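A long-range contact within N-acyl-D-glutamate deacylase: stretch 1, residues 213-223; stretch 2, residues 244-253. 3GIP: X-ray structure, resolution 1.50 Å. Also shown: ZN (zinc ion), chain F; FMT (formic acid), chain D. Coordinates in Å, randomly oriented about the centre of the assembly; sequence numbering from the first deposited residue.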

# COMPACT_ATOMS: atom_id res chain seq x y z
N ARG A 213 3.35 17.10 -4.91
CA ARG A 213 3.56 15.67 -4.75
C ARG A 213 3.50 15.33 -3.26
O ARG A 213 3.49 16.21 -2.41
CB ARG A 213 4.90 15.26 -5.36
CG ARG A 213 4.99 15.54 -6.86
CD ARG A 213 3.90 14.82 -7.66
NE ARG A 213 3.80 15.34 -9.02
CZ ARG A 213 4.64 15.05 -10.01
NH1 ARG A 213 5.66 14.23 -9.81
NH2 ARG A 213 4.47 15.60 -11.21
N LEU A 214 3.47 14.04 -2.95
CA LEU A 214 3.34 13.58 -1.57
C LEU A 214 4.56 13.18 -0.76
O LEU A 214 5.63 12.89 -1.30
CB LEU A 214 2.39 12.38 -1.53
CG LEU A 214 0.92 12.51 -1.88
CD1 LEU A 214 0.38 11.14 -2.24
CD2 LEU A 214 0.15 13.09 -0.70
N HIS A 215 4.35 13.17 0.55
CA HIS A 215 5.33 12.67 1.50
C HIS A 215 4.50 11.63 2.24
O HIS A 215 3.57 12.00 2.97
CB HIS A 215 5.79 13.69 2.54
CG HIS A 215 6.57 13.06 3.66
ND1 HIS A 215 6.63 13.61 4.92
CD2 HIS A 215 7.30 11.92 3.71
CE1 HIS A 215 7.37 12.83 5.70
NE2 HIS A 215 7.78 11.80 4.99
N THR A 216 4.79 10.35 2.03
CA THR A 216 4.07 9.30 2.76
C THR A 216 5.08 8.85 3.80
O THR A 216 6.28 8.84 3.54
CB THR A 216 3.66 8.13 1.84
OG1 THR A 216 4.83 7.45 1.38
CG2 THR A 216 2.86 8.64 0.65
N SER A 217 4.61 8.47 4.98
CA SER A 217 5.56 8.10 6.02
C SER A 217 5.25 6.96 6.96
O SER A 217 4.15 6.86 7.52
CB SER A 217 5.88 9.34 6.86
OG SER A 217 6.79 9.05 7.91
N HIS A 218 6.24 6.09 7.12
CA HIS A 218 6.17 5.03 8.10
C HIS A 218 6.91 5.83 9.16
O HIS A 218 8.13 6.03 9.09
CB HIS A 218 6.99 3.81 7.65
CG HIS A 218 7.15 2.77 8.72
ND1 HIS A 218 7.02 1.42 8.47
CD2 HIS A 218 7.45 2.88 10.04
CE1 HIS A 218 7.24 0.75 9.59
NE2 HIS A 218 7.50 1.61 10.56
N ILE A 219 6.16 6.35 10.13
CA ILE A 219 6.72 7.21 11.16
C ILE A 219 7.81 6.63 12.05
O ILE A 219 8.03 5.41 12.09
CB ILE A 219 5.58 7.86 11.98
CG1 ILE A 219 4.80 6.80 12.76
CG2 ILE A 219 4.63 8.60 11.03
CD1 ILE A 219 3.62 7.38 13.53
N ARG A 220 8.50 7.51 12.77
CA ARG A 220 9.63 7.13 13.61
C ARG A 220 9.39 6.01 14.61
O ARG A 220 10.22 5.12 14.78
CB ARG A 220 10.18 8.37 14.33
CG ARG A 220 11.54 8.15 14.98
CD ARG A 220 12.14 9.48 15.43
NE ARG A 220 12.38 10.38 14.31
CZ ARG A 220 13.46 10.35 13.54
NH1 ARG A 220 14.42 9.45 13.77
NH2 ARG A 220 13.59 11.20 12.53
N ASN A 221 8.24 6.05 15.29
CA ASN A 221 7.92 5.02 16.26
C ASN A 221 6.41 4.88 16.33
O ASN A 221 5.69 5.87 16.31
CB ASN A 221 8.49 5.37 17.63
CG ASN A 221 8.23 4.29 18.66
OD1 ASN A 221 7.21 4.30 19.34
ND2 ASN A 221 9.15 3.33 18.75
N GLU A 222 5.94 3.64 16.41
CA GLU A 222 4.51 3.40 16.46
C GLU A 222 4.07 2.75 17.76
O GLU A 222 3.03 2.09 17.83
CB GLU A 222 4.10 2.55 15.25
CG GLU A 222 4.46 3.22 13.93
CD GLU A 222 3.92 2.49 12.71
OE1 GLU A 222 4.44 1.40 12.40
OE2 GLU A 222 2.98 3.01 12.07
N ALA A 223 4.87 2.96 18.81
CA ALA A 223 4.57 2.42 20.13
C ALA A 223 4.58 3.56 21.15
O ALA A 223 3.78 4.49 21.05
CB ALA A 223 5.59 1.35 20.50
N THR A 244 0.60 15.15 3.02
CA THR A 244 1.17 14.07 3.82
C THR A 244 0.24 12.88 4.03
O THR A 244 -0.97 13.04 4.15
CB THR A 244 1.56 14.62 5.21
OG1 THR A 244 2.47 15.72 5.04
CG2 THR A 244 2.20 13.55 6.07
N VAL A 245 0.83 11.69 4.07
CA VAL A 245 0.07 10.47 4.32
C VAL A 245 0.77 9.69 5.43
O VAL A 245 1.98 9.44 5.35
CB VAL A 245 0.00 9.55 3.07
CG1 VAL A 245 -0.67 8.24 3.43
CG2 VAL A 245 -0.78 10.24 1.96
N VAL A 246 0.03 9.35 6.48
CA VAL A 246 0.59 8.58 7.58
C VAL A 246 0.30 7.12 7.26
O VAL A 246 -0.84 6.67 7.32
CB VAL A 246 -0.07 8.94 8.93
CG1 VAL A 246 0.56 8.10 10.05
CG2 VAL A 246 0.11 10.43 9.22
N SER A 247 1.35 6.38 6.89
CA SER A 247 1.23 4.98 6.53
C SER A 247 0.84 4.05 7.67
O SER A 247 1.22 4.26 8.82
CB SER A 247 2.55 4.48 5.93
OG SER A 247 2.87 5.21 4.75
N HIS A 248 0.08 3.01 7.31
CA HIS A 248 -0.38 1.99 8.25
C HIS A 248 -0.42 2.49 9.69
O HIS A 248 0.28 1.98 10.57
CB HIS A 248 0.51 0.73 8.14
CG HIS A 248 1.99 1.00 8.09
ND1 HIS A 248 2.65 1.75 9.03
CD2 HIS A 248 2.94 0.54 7.24
CE1 HIS A 248 3.94 1.75 8.78
NE2 HIS A 248 4.15 1.02 7.69
N HIS A 249 -1.27 3.48 9.93
CA HIS A 249 -1.38 4.07 11.26
C HIS A 249 -1.87 3.05 12.27
O HIS A 249 -2.86 2.34 12.05
CB HIS A 249 -2.29 5.29 11.22
CG HIS A 249 -2.20 6.13 12.46
ND1 HIS A 249 -1.01 6.33 13.13
CD2 HIS A 249 -3.14 6.83 13.14
CE1 HIS A 249 -1.23 7.10 14.18
NE2 HIS A 249 -2.51 7.42 14.20
N LYS A 250 -1.18 3.01 13.40
CA LYS A 250 -1.48 2.04 14.45
C LYS A 250 -0.81 2.45 15.76
O LYS A 250 0.05 3.33 15.78
CB LYS A 250 -0.91 0.68 14.05
CG LYS A 250 0.62 0.67 14.07
CD LYS A 250 1.20 -0.68 13.67
CE LYS A 250 1.23 -0.86 12.17
NZ LYS A 250 2.22 0.05 11.51
N CYS A 251 -1.22 1.77 16.83
CA CYS A 251 -0.66 1.97 18.16
C CYS A 251 -0.28 0.58 18.67
O CYS A 251 -1.15 -0.25 18.95
CB CYS A 251 -1.69 2.62 19.08
SG CYS A 251 -2.12 4.30 18.59
N MET A 252 1.02 0.32 18.76
CA MET A 252 1.53 -0.97 19.20
C MET A 252 1.80 -1.07 20.69
O MET A 252 2.29 -0.12 21.31
CB MET A 252 2.80 -1.31 18.42
CG MET A 252 2.59 -1.40 16.91
SD MET A 252 4.12 -1.82 16.04
CE MET A 252 4.23 -3.58 16.43
N MET A 253 1.50 -2.24 21.25
CA MET A 253 1.66 -2.57 22.67
C MET A 253 0.53 -2.00 23.52
O MET A 253 0.13 -0.84 23.36
CB MET A 253 3.03 -2.11 23.17
CG MET A 253 4.19 -2.78 22.42
SD MET A 253 5.81 -2.42 23.11
CE MET A 253 5.93 -3.66 24.33
ZN ZN F . 6.06 0.59 6.91
C FMT D . 3.70 -2.76 9.50
O1 FMT D . 3.61 -3.93 9.20
O2 FMT D . 2.60 -2.08 9.83
O HOH W 1 5.00 15.66 6.02
O HOH W 2 5.03 5.00 2.88
O HOH W 3 3.52 5.01 10.14
O HOH W 4 1.37 4.60 13.56

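A buried salt bridge joins Lys250 NZ to Glu222 OE1 at 2.7 Å, so each charge offsets the other away from bulk solvent. The same ammonium group donates to His248 O (NZ to O, 2.9 Å) and to O2 of the bound formic acid (NZ to O2, 2.7 Å). The other carboxylate oxygen, Glu222 OE2, accepts a weak hydrogen bond from His248 ND1 at 3.3 Å; the other ring nitrogen, NE2, binds zinc. The zinc ion joins the stretches directly through His218 ND1 (2.0 Å) and His248 NE2 (2.1 Å), with further ligands from elsewhere in the structure. The two rings lie nearly perpendicular, the edge of His248 toward the face of His218.

Strands 214-218 and 244-246 run parallel. Val245 anchors the ladder, donating from N to His215 O (3.0 Å) and accepting at O from Ser217 N (2.8 Å); Ser247 N to Ser217 O (2.9 Å) extends it. Farther along, Met252 N donates to Glu222 O at 2.8 Å.

Water 2 bridges the hydroxyls of Thr216 and Ser247. Apolar contacts complete the packing: Leu214 CD2 lies 4.0 Å from Val245 CG2, and Ile219 CG2 4.2 Å from Val246 CG1.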